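Local coordinates for protein exocyst complex component EXO70 (Saccharomyces cerevisiae, PDB 2B1E) that serves in the exocyst, the complex that tethers secretory vesicles to sites of exocytosis, and plays a role in assembling that complex, at residues Ile91-Ser96 / Leu120-Trp125; Asp288-Ile293 / Trp342-Tyr347; Arg532-Tyr537 / Lys546-Thr551. All blocks are in the same frame, centred on the assembly; numbering follows the deposited sequence.

Interaction 1: residues Ile91-Ser96 / Leu120-Trp125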
loop_
_atom_site.group_PDB
_atom_site.type_symbol
_atom_site.label_atom_id
_atom_site.label_comp_id
_atom_site.label_asym_id
_atom_site.label_seq_id
_atom_site.Cartn_x
_atom_site.Cartn_y
_atom_site.Cartn_z
ATOM N N ILE A 91 15.816 -26.417 -33.231
ATOM C CA ILE A 91 15.640 -26.716 -31.813
ATOM C C ILE A 91 16.985 -26.690 -31.079
ATOM O O ILE A 91 17.082 -26.258 -29.929
ATOM C CB ILE A 91 14.978 -28.108 -31.651
ATOM C CG1 ILE A 91 13.529 -28.056 -32.169
ATOM C CG2 ILE A 91 14.988 -28.526 -30.203
ATOM C CD1 ILE A 91 12.847 -29.428 -32.262
ATOM N N SER A 92 18.028 -27.149 -31.750
ATOM C CA SER A 92 19.339 -27.157 -31.135
ATOM C C SER A 92 19.819 -25.733 -30.828
ATOM O O SER A 92 20.306 -25.457 -29.732
ATOM C CB SER A 92 20.337 -27.865 -32.051
ATOM O OG SER A 92 21.621 -27.826 -31.479
ATOM N N ILE A 93 19.690 -24.831 -31.797
ATOM C CA ILE A 93 20.111 -23.450 -31.591
ATOM C C ILE A 93 19.322 -22.835 -30.439
ATOM O O ILE A 93 19.887 -22.167 -29.567
ATOM C CB ILE A 93 19.889 -22.598 -32.857
ATOM C CG1 ILE A 93 20.844 -23.048 -33.959
ATOM C CG2 ILE A 93 20.124 -21.127 -32.556
ATOM C CD1 ILE A 93 20.702 -22.269 -35.250
ATOM N N LEU A 94 18.011 -23.062 -30.435
ATOM C CA LEU A 94 17.163 -22.524 -29.383
ATOM C C LEU A 94 17.604 -23.028 -28.012
ATOM O O LEU A 94 17.519 -22.304 -27.016
ATOM C CB LEU A 94 15.695 -22.900 -29.625
ATOM C CG LEU A 94 14.994 -22.211 -30.802
ATOM C CD1 LEU A 94 13.577 -22.752 -30.967
ATOM C CD2 LEU A 94 14.963 -20.712 -30.566
ATOM N N ASN A 95 18.087 -24.264 -27.956
ATOM C CA ASN A 95 18.523 -24.811 -26.679
ATOM C C ASN A 95 19.999 -24.575 -26.356
ATOM O O ASN A 95 20.537 -25.157 -25.412
ATOM C CB ASN A 95 18.176 -26.294 -26.605
ATOM C CG ASN A 95 16.692 -26.525 -26.409
ATOM O OD1 ASN A 95 15.946 -26.753 -27.365
ATOM N ND2 ASN A 95 16.250 -26.443 -25.169
ATOM N N SER A 96 20.649 -23.715 -27.133
ATOM C CA SER A 96 22.046 -23.392 -26.888
ATOM C C SER A 96 22.116 -22.625 -25.561
ATOM O O SER A 96 23.157 -22.578 -24.911
ATOM C CB SER A 96 22.605 -22.539 -28.026
ATOM O OG SER A 96 21.851 -21.354 -28.197
ATOM N N LEU A 120 20.471 -15.793 -34.452
ATOM C CA LEU A 120 19.193 -15.147 -34.741
ATOM C C LEU A 120 18.956 -15.230 -36.248
ATOM O O LEU A 120 17.836 -15.493 -36.706
ATOM C CB LEU A 120 19.214 -13.685 -34.270
ATOM C CG LEU A 120 19.273 -13.486 -32.750
ATOM C CD1 LEU A 120 19.535 -12.030 -32.423
ATOM C CD2 LEU A 120 17.964 -13.954 -32.117
ATOM N N GLY A 121 20.025 -15.020 -37.013
ATOM C CA GLY A 121 19.924 -15.101 -38.457
ATOM C C GLY A 121 19.430 -16.469 -38.903
ATOM O O GLY A 121 18.511 -16.568 -39.719
ATOM N N ALA A 122 20.051 -17.522 -38.372
ATOM C CA ALA A 122 19.680 -18.897 -38.703
ATOM C C ALA A 122 18.247 -19.222 -38.279
ATOM O O ALA A 122 17.506 -19.881 -39.009
ATOM C CB ALA A 122 20.656 -19.883 -38.033
ATOM N N LEU A 123 17.871 -18.787 -37.083
ATOM C CA LEU A 123 16.528 -19.033 -36.587
ATOM C C LEU A 123 15.515 -18.397 -37.539
ATOM O O LEU A 123 14.544 -19.044 -37.950
ATOM C CB LEU A 123 16.375 -18.465 -35.171
ATOM C CG LEU A 123 17.129 -19.230 -34.074
ATOM C CD1 LEU A 123 17.195 -18.399 -32.802
ATOM C CD2 LEU A 123 16.448 -20.587 -33.825
ATOM N N SER A 124 15.759 -17.144 -37.911
ATOM C CA SER A 124 14.864 -16.432 -38.817
ATOM C C SER A 124 14.783 -17.088 -40.179
ATOM O O SER A 124 13.705 -17.152 -40.774
ATOM C CB SER A 124 15.307 -14.973 -38.985
ATOM O OG SER A 124 15.138 -14.256 -37.776
ATOM N N TRP A 125 15.924 -17.564 -40.681
ATOM C CA TRP A 125 15.958 -18.215 -41.978
ATOM C C TRP A 125 15.106 -19.478 -41.978
ATOM O O TRP A 125 14.444 -19.777 -42.963
ATOM C CB TRP A 125 17.400 -18.571 -42.368
ATOM C CG TRP A 125 17.541 -19.069 -43.787
ATOM C CD1 TRP A 125 17.530 -20.369 -44.211
ATOM C CD2 TRP A 125 17.698 -18.267 -44.962
ATOM N NE1 TRP A 125 17.668 -20.424 -45.578
ATOM C CE2 TRP A 125 17.772 -19.149 -46.065
ATOM C CE3 TRP A 125 17.776 -16.888 -45.192
ATOM C CZ2 TRP A 125 17.924 -18.696 -47.384
ATOM C CZ3 TRP A 125 17.926 -16.433 -46.509
ATOM C CH2 TRP A 125 17.997 -17.340 -47.584
#
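Ile93, Leu94, Ala122 and Leu123 form a purely apolar helix-to-helix contact, in which the last turn of helix 66-94 packs on an early part of helix 117-132. Leu123 makes most of the contact, touching both Ile93 and Leu94: CG sits 3.9 Å from Ile93 CG2, while CD2 comes to 3.6 Å from Leu94 CD2. The side chains of Ile93 and Leu123 lie alongside each other, pointing opposite ways. The gamma branches of Ile93 divide the work. With CG1 turned away from the carbonyl carbon and beside the backbone N (chi1 -68°), CG2 faces Leu123, and CD1 at the end of the other branch reaches Ala122 CB at 3.7 Å, where only a methyl is offered. Cutting Leu123 back to an alanine would probably leave a gap facing Ile93 CG2 and Leu94 CD2. Just past the contact, Ser96 folds back on the helix end; its OG donates to Ile93 O, a carbonyl that Ser96 N also uses. Helix 136-155 receives Leu94 through Leu143, Leu201 of helix 180-201 touches Leu123, and Leu38 of helix 38-56 meets Ala122, so the pair lies within a set of packed helices.

Interaction 2: residues Asp288-Ile293 / Trp342-Tyr347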
loop_
_atom_site.group_PDB
_atom_site.type_symbol
_atom_site.label_atom_id
_atom_site.label_comp_id
_atom_site.label_asym_id
_atom_site.label_seq_id
_atom_site.Cartn_x
_atom_site.Cartn_y
_atom_site.Cartn_z
ATOM N N ASP A 288 -9.726 -1.621 8.596
ATOM C CA ASP A 288 -9.419 -2.481 9.731
ATOM C C ASP A 288 -8.712 -1.753 10.865
ATOM O O ASP A 288 -8.985 -2.013 12.036
ATOM C CB ASP A 288 -8.559 -3.664 9.282
ATOM C CG ASP A 288 -8.196 -4.584 10.430
ATOM O OD1 ASP A 288 -9.119 -5.114 11.084
ATOM O OD2 ASP A 288 -6.987 -4.774 10.681
ATOM N N ALA A 289 -7.795 -0.854 10.517
ATOM C CA ALA A 289 -7.057 -0.090 11.518
ATOM C C ALA A 289 -8.023 0.707 12.386
ATOM O O ALA A 289 -7.862 0.781 13.604
ATOM C CB ALA A 289 -6.070 0.853 10.841
ATOM N N ILE A 290 -9.027 1.302 11.751
ATOM C CA ILE A 290 -10.016 2.092 12.475
ATOM C C ILE A 290 -10.832 1.209 13.416
ATOM O O ILE A 290 -10.996 1.532 14.591
ATOM C CB ILE A 290 -10.971 2.832 11.500
ATOM C CG1 ILE A 290 -10.217 3.958 10.778
ATOM C CG2 ILE A 290 -12.161 3.406 12.259
ATOM C CD1 ILE A 290 -9.703 5.066 11.703
ATOM N N ASP A 291 -11.334 0.095 12.890
ATOM C CA ASP A 291 -12.133 -0.850 13.667
ATOM C C ASP A 291 -11.306 -1.451 14.797
ATOM O O ASP A 291 -11.813 -1.724 15.886
ATOM C CB ASP A 291 -12.658 -1.959 12.751
ATOM C CG ASP A 291 -13.736 -1.466 11.804
ATOM O OD1 ASP A 291 -13.801 -0.239 11.572
ATOM O OD2 ASP A 291 -14.513 -2.297 11.286
ATOM N N ARG A 292 -10.024 -1.648 14.528
ATOM C CA ARG A 292 -9.112 -2.198 15.513
ATOM C C ARG A 292 -9.004 -1.236 16.703
ATOM O O ARG A 292 -9.002 -1.660 17.856
ATOM C CB ARG A 292 -7.740 -2.395 14.877
ATOM C CG ARG A 292 -6.730 -3.054 15.772
ATOM C CD ARG A 292 -5.347 -2.536 15.455
ATOM N NE ARG A 292 -4.318 -3.349 16.081
ATOM C CZ ARG A 292 -4.047 -4.597 15.721
ATOM N NH1 ARG A 292 -4.735 -5.165 14.734
ATOM N NH2 ARG A 292 -3.096 -5.276 16.347
ATOM N N ILE A 293 -8.913 0.060 16.417
ATOM C CA ILE A 293 -8.810 1.072 17.468
ATOM C C ILE A 293 -10.082 1.116 18.316
ATOM O O ILE A 293 -10.018 1.158 19.548
ATOM C CB ILE A 293 -8.551 2.475 16.871
ATOM C CG1 ILE A 293 -7.236 2.467 16.086
ATOM C CG2 ILE A 293 -8.460 3.508 17.988
ATOM C CD1 ILE A 293 -6.995 3.731 15.280
ATOM N N TRP A 342 -13.157 3.981 5.254
ATOM C CA TRP A 342 -12.513 3.514 6.475
ATOM C C TRP A 342 -13.242 3.946 7.747
ATOM O O TRP A 342 -12.961 3.431 8.827
ATOM C CB TRP A 342 -11.047 3.977 6.520
ATOM C CG TRP A 342 -10.836 5.466 6.629
ATOM C CD1 TRP A 342 -11.219 6.275 7.657
ATOM C CD2 TRP A 342 -10.146 6.308 5.693
ATOM N NE1 TRP A 342 -10.808 7.564 7.425
ATOM C CE2 TRP A 342 -10.147 7.614 6.227
ATOM C CE3 TRP A 342 -9.524 6.083 4.455
ATOM C CZ2 TRP A 342 -9.550 8.698 5.567
ATOM C CZ3 TRP A 342 -8.928 7.161 3.797
ATOM C CH2 TRP A 342 -8.946 8.452 4.357
ATOM N N LEU A 343 -14.173 4.887 7.625
ATOM C CA LEU A 343 -14.931 5.348 8.786
ATOM C C LEU A 343 -16.153 4.468 9.017
ATOM O O LEU A 343 -16.689 3.875 8.081
ATOM C CB LEU A 343 -15.397 6.795 8.599
ATOM C CG LEU A 343 -14.361 7.921 8.603
ATOM C CD1 LEU A 343 -15.076 9.251 8.429
ATOM C CD2 LEU A 343 -13.580 7.910 9.904
ATOM N N PRO A 344 -16.613 4.375 10.276
ATOM C CA PRO A 344 -17.786 3.560 10.605
ATOM C C PRO A 344 -19.034 4.059 9.878
ATOM O O PRO A 344 -19.163 5.249 9.596
ATOM C CB PRO A 344 -17.884 3.698 12.121
ATOM C CG PRO A 344 -17.332 5.065 12.365
ATOM C CD PRO A 344 -16.122 5.083 11.468
ATOM N N SER A 345 -19.944 3.135 9.580
ATOM C CA SER A 345 -21.183 3.441 8.868
ATOM C C SER A 345 -21.734 4.845 9.091
ATOM O O SER A 345 -21.614 5.707 8.220
ATOM C CB SER A 345 -22.259 2.414 9.228
ATOM O OG SER A 345 -21.866 1.111 8.836
ATOM N N ASN A 346 -22.340 5.079 10.250
ATOM C CA ASN A 346 -22.912 6.391 10.541
ATOM C C ASN A 346 -22.074 7.228 11.500
ATOM O O ASN A 346 -22.557 7.669 12.542
ATOM C CB ASN A 346 -24.332 6.235 11.092
ATOM C CG ASN A 346 -25.301 5.709 10.051
ATOM O OD1 ASN A 346 -25.152 4.590 9.552
ATOM N ND2 ASN A 346 -26.300 6.518 9.711
ATOM N N TYR A 347 -20.816 7.452 11.129
ATOM C CA TYR A 347 -19.896 8.240 11.939
ATOM C C TYR A 347 -20.529 9.590 12.254
ATOM O O TYR A 347 -21.408 10.051 11.526
ATOM C CB TYR A 347 -18.574 8.432 11.188
ATOM C CG TYR A 347 -18.693 9.238 9.912
ATOM C CD1 TYR A 347 -18.677 10.634 9.939
ATOM C CD2 TYR A 347 -18.834 8.605 8.675
ATOM C CE1 TYR A 347 -18.799 11.381 8.770
ATOM C CE2 TYR A 347 -18.959 9.343 7.497
ATOM C CZ TYR A 347 -18.940 10.730 7.553
ATOM O OH TYR A 347 -19.061 11.466 6.395
#
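Ile290, Trp342 and Pro344 bring a long helix against an irregular loop through van der Waals contact. No hydrogen bond runs between the two segments.

The apolar contacts all come from Ile290. Its side chain crosses that of Trp342 at a slant, CG1 lying 4.0 Å from Trp342 CD1 on the five-membered part of the indole. Since CG1 stands beside the backbone N (chi1 -70°), the other branch, CG2, lies opposite that N and on the proline's side, 4.4 Å from Pro344 CD, a looser touch. A beta-branched residue suits this place because its two gamma carbons diverge right at the helix surface and can meet two loop residues at once.

The second kind of contact is between carbon and a polar atom. Trp342 O is directed at the base of Ile290, 3.4 Å from Ile290 CB and from CG1, with CG2 little farther. This carbonyl is buried by the contact and has no hydrogen-bonding partner in the model, probably a cost of laying loop backbone on an apolar helix face.

One hydrogen bond and one ring contact, both to helix 364-391, hold the indole: Trp342 NE1 bonds to Asp374 OD2, and the ring meets Phe371 edge-to-face. Farther along the loop, Leu343 CD1 rests 3.8 Å above the centre of the Tyr347 ring, and Pro344 O lies at the edge of that ring, in its plane. Tyr347 N binds the same carbonyl at 3.2 Å, closing a tight turn.

Cys375 of helix 364-391 also touches Ile290. Such packing, a connecting loop laid across neighbouring helices, belongs to the elongated, all-helical rod of the Exo70 family.

Interaction 3: residues Arg532-Tyr537 / Lys546-Thr551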
loop_
_atom_site.group_PDB
_atom_site.type_symbol
_atom_site.label_atom_id
_atom_site.label_comp_id
_atom_site.label_asym_id
_atom_site.label_seq_id
_atom_site.Cartn_x
_atom_site.Cartn_y
_atom_site.Cartn_z
ATOM N N ARG A 532 -11.030 41.611 41.060
ATOM C CA ARG A 532 -12.172 42.516 40.924
ATOM C C ARG A 532 -13.186 42.295 42.045
ATOM O O ARG A 532 -13.740 43.245 42.601
ATOM C CB ARG A 532 -12.840 42.304 39.562
ATOM C CG ARG A 532 -11.988 42.779 38.396
ATOM C CD ARG A 532 -12.422 42.183 37.071
ATOM N NE ARG A 532 -11.510 42.626 36.022
ATOM C CZ ARG A 532 -11.201 41.919 34.943
ATOM N NH1 ARG A 532 -11.733 40.722 34.749
ATOM N NH2 ARG A 532 -10.334 42.405 34.069
ATOM N N PHE A 533 -13.432 41.030 42.364
ATOM C CA PHE A 533 -14.369 40.652 43.423
ATOM C C PHE A 533 -13.858 41.145 44.782
ATOM O O PHE A 533 -14.602 41.749 45.569
ATOM C CB PHE A 533 -14.512 39.120 43.421
ATOM C CG PHE A 533 -15.287 38.565 44.581
ATOM C CD1 PHE A 533 -16.597 38.958 44.819
ATOM C CD2 PHE A 533 -14.714 37.600 45.410
ATOM C CE1 PHE A 533 -17.336 38.396 45.865
ATOM C CE2 PHE A 533 -15.441 37.035 46.453
ATOM C CZ PHE A 533 -16.751 37.434 46.681
ATOM N N TYR A 534 -12.585 40.878 45.054
ATOM C CA TYR A 534 -11.955 41.291 46.306
ATOM C C TYR A 534 -11.976 42.813 46.415
ATOM O O TYR A 534 -12.307 43.365 47.456
ATOM C CB TYR A 534 -10.509 40.786 46.346
ATOM C CG TYR A 534 -9.700 41.216 47.556
ATOM C CD1 TYR A 534 -9.695 40.457 48.732
ATOM C CD2 TYR A 534 -8.910 42.361 47.512
ATOM C CE1 TYR A 534 -8.906 40.836 49.835
ATOM C CE2 TYR A 534 -8.127 42.747 48.601
ATOM C CZ TYR A 534 -8.128 41.982 49.752
ATOM O OH TYR A 534 -7.342 42.365 50.812
ATOM N N SER A 535 -11.626 43.492 45.332
ATOM C CA SER A 535 -11.604 44.951 45.343
ATOM C C SER A 535 -13.002 45.537 45.547
ATOM O O SER A 535 -13.173 46.562 46.197
ATOM C CB SER A 535 -11.018 45.467 44.031
ATOM O OG SER A 535 -11.007 46.883 44.005
ATOM N N ARG A 536 -14.003 44.867 45.000
ATOM C CA ARG A 536 -15.377 45.334 45.106
ATOM C C ARG A 536 -15.929 45.239 46.532
ATOM O O ARG A 536 -16.717 46.093 46.966
ATOM C CB ARG A 536 -16.261 44.526 44.146
ATOM C CG ARG A 536 -17.722 44.975 44.081
ATOM C CD ARG A 536 -18.579 44.069 43.177
ATOM N NE ARG A 536 -18.330 44.256 41.745
ATOM C CZ ARG A 536 -17.512 43.508 41.008
ATOM N NH1 ARG A 536 -16.840 42.495 41.552
ATOM N NH2 ARG A 536 -17.366 43.772 39.714
ATOM N N TYR A 537 -15.497 44.226 47.275
ATOM C CA TYR A 537 -16.022 44.020 48.622
ATOM C C TYR A 537 -15.082 44.093 49.823
ATOM O O TYR A 537 -15.544 44.011 50.961
ATOM C CB TYR A 537 -16.721 42.668 48.683
ATOM C CG TYR A 537 -17.908 42.527 47.768
ATOM C CD1 TYR A 537 -17.869 41.670 46.667
ATOM C CD2 TYR A 537 -19.099 43.203 48.040
ATOM C CE1 TYR A 537 -18.998 41.481 45.862
ATOM C CE2 TYR A 537 -20.216 43.026 47.248
ATOM C CZ TYR A 537 -20.169 42.165 46.168
ATOM O OH TYR A 537 -21.310 41.979 45.415
ATOM N N LYS A 546 -9.661 39.781 58.651
ATOM C CA LYS A 546 -10.433 38.972 59.587
ATOM C C LYS A 546 -11.686 38.320 59.020
ATOM O O LYS A 546 -12.275 37.456 59.666
ATOM C CB LYS A 546 -10.821 39.818 60.805
ATOM C CG LYS A 546 -9.643 40.210 61.676
ATOM C CD LYS A 546 -10.067 41.065 62.855
ATOM C CE LYS A 546 -8.972 41.084 63.917
ATOM N NZ LYS A 546 -7.642 41.448 63.347
ATOM N N HIS A 547 -12.093 38.711 57.816
ATOM C CA HIS A 547 -13.308 38.145 57.241
ATOM C C HIS A 547 -13.136 37.587 55.844
ATOM O O HIS A 547 -14.039 36.952 55.304
ATOM C CB HIS A 547 -14.415 39.199 57.243
ATOM C CG HIS A 547 -14.606 39.856 58.573
ATOM N ND1 HIS A 547 -13.754 40.826 59.051
ATOM C CD2 HIS A 547 -15.518 39.641 59.549
ATOM C CE1 HIS A 547 -14.132 41.182 60.265
ATOM N NE2 HIS A 547 -15.200 40.477 60.591
ATOM N N ILE A 548 -11.974 37.831 55.260
ATOM C CA ILE A 548 -11.676 37.343 53.926
ATOM C C ILE A 548 -10.414 36.494 54.013
ATOM O O ILE A 548 -9.328 37.000 54.274
ATOM C CB ILE A 548 -11.465 38.517 52.962
ATOM C CG1 ILE A 548 -12.781 39.287 52.797
ATOM C CG2 ILE A 548 -10.972 38.005 51.624
ATOM C CD1 ILE A 548 -12.627 40.617 52.066
ATOM N N LYS A 549 -10.563 35.194 53.786
ATOM C CA LYS A 549 -9.437 34.269 53.877
ATOM C C LYS A 549 -8.234 34.585 52.989
ATOM O O LYS A 549 -7.092 34.555 53.458
ATOM C CB LYS A 549 -9.922 32.835 53.601
ATOM C CG LYS A 549 -8.894 31.747 53.897
ATOM C CD LYS A 549 -9.518 30.353 53.843
ATOM C CE LYS A 549 -8.502 29.272 54.180
ATOM N NZ LYS A 549 -9.131 27.917 54.218
ATOM N N TYR A 550 -8.478 34.894 51.718
ATOM C CA TYR A 550 -7.388 35.163 50.785
ATOM C C TYR A 550 -7.335 36.551 50.159
ATOM O O TYR A 550 -8.350 37.072 49.689
ATOM C CB TYR A 550 -7.425 34.174 49.611
ATOM C CG TYR A 550 -7.436 32.710 49.967
ATOM C CD1 TYR A 550 -6.262 32.044 50.317
ATOM C CD2 TYR A 550 -8.617 31.972 49.910
ATOM C CE1 TYR A 550 -6.269 30.673 50.592
ATOM C CE2 TYR A 550 -8.633 30.611 50.183
ATOM C CZ TYR A 550 -7.460 29.967 50.518
ATOM O OH TYR A 550 -7.478 28.612 50.756
ATOM N N THR A 551 -6.146 37.142 50.145
ATOM C CA THR A 551 -5.964 38.412 49.455
ATOM C C THR A 551 -5.628 37.896 48.056
ATOM O O THR A 551 -5.295 36.714 47.890
ATOM C CB THR A 551 -4.756 39.223 49.996
ATOM O OG1 THR A 551 -3.557 38.446 49.872
ATOM C CG2 THR A 551 -4.977 39.601 51.448
#
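The run-in to the last helix of the chain meets the end of the preceding one here: Tyr534, in the closing turns of helix 512-537, packs on Ile548, Tyr550 and Thr551 ahead of helix 552-563. Thr551 is the N-cap of that final helix, its side chain capping a backbone N just beyond. Tyr534 holds CG opposite its own backbone N (chi1 176°), which carries the ring out to the loop. Ile548 comes at the ring's edge, close to its plane, with CG2 3.9 Å from Tyr534 CE1. Farther out, Tyr534 and Thr551 run side by side in the same direction, and the methyl CG2 of Thr551 lies 3.7 Å from Tyr534 OH. Backbone atoms also touch the ring: Tyr550 O approaches Tyr534 CD1 obliquely at 3.8 Å and Thr551 CA comes equally close to CE1. Pro552 also touches Tyr534, while Ile548 packs on Phe490 of helix 483-504. Threonine suits the cap because its two branches separate the tasks, OG1 being engaged in hydrogen bonding and the methyl turned to the tyrosine. Across the two segments, then, shape does the work: a flat aromatic side chain offers edge and hydroxyl end to methyl groups, while the polar atoms of the cap bond within the first turn of helix 552-563, Thr551 N giving its hydrogen to Glu554, and the Tyr550 carbonyl accepts from Tyr530 OH.

From the N terminus, the three contacts follow in series, none enclosing or crossing another. Interaction 1 closes a loop of 23 residues, ten of them helical, and joins helix 66-94 to helix 117-132. Interaction 2 spans 48 residues, more than half of them helix, and returns the loop before helix 364-391 to helix 268-299. Interaction 3 is the shortest closure, eight residues without helix or strand, linking helix 512-537 to the approach to helix 552-563. Along the elongated molecule, the centres of interactions 1 and 3 lie about 108 Å apart on opposite sides of the chain's centre. That of interaction 2 is about 60 Å from the first and about 54 Å from the third.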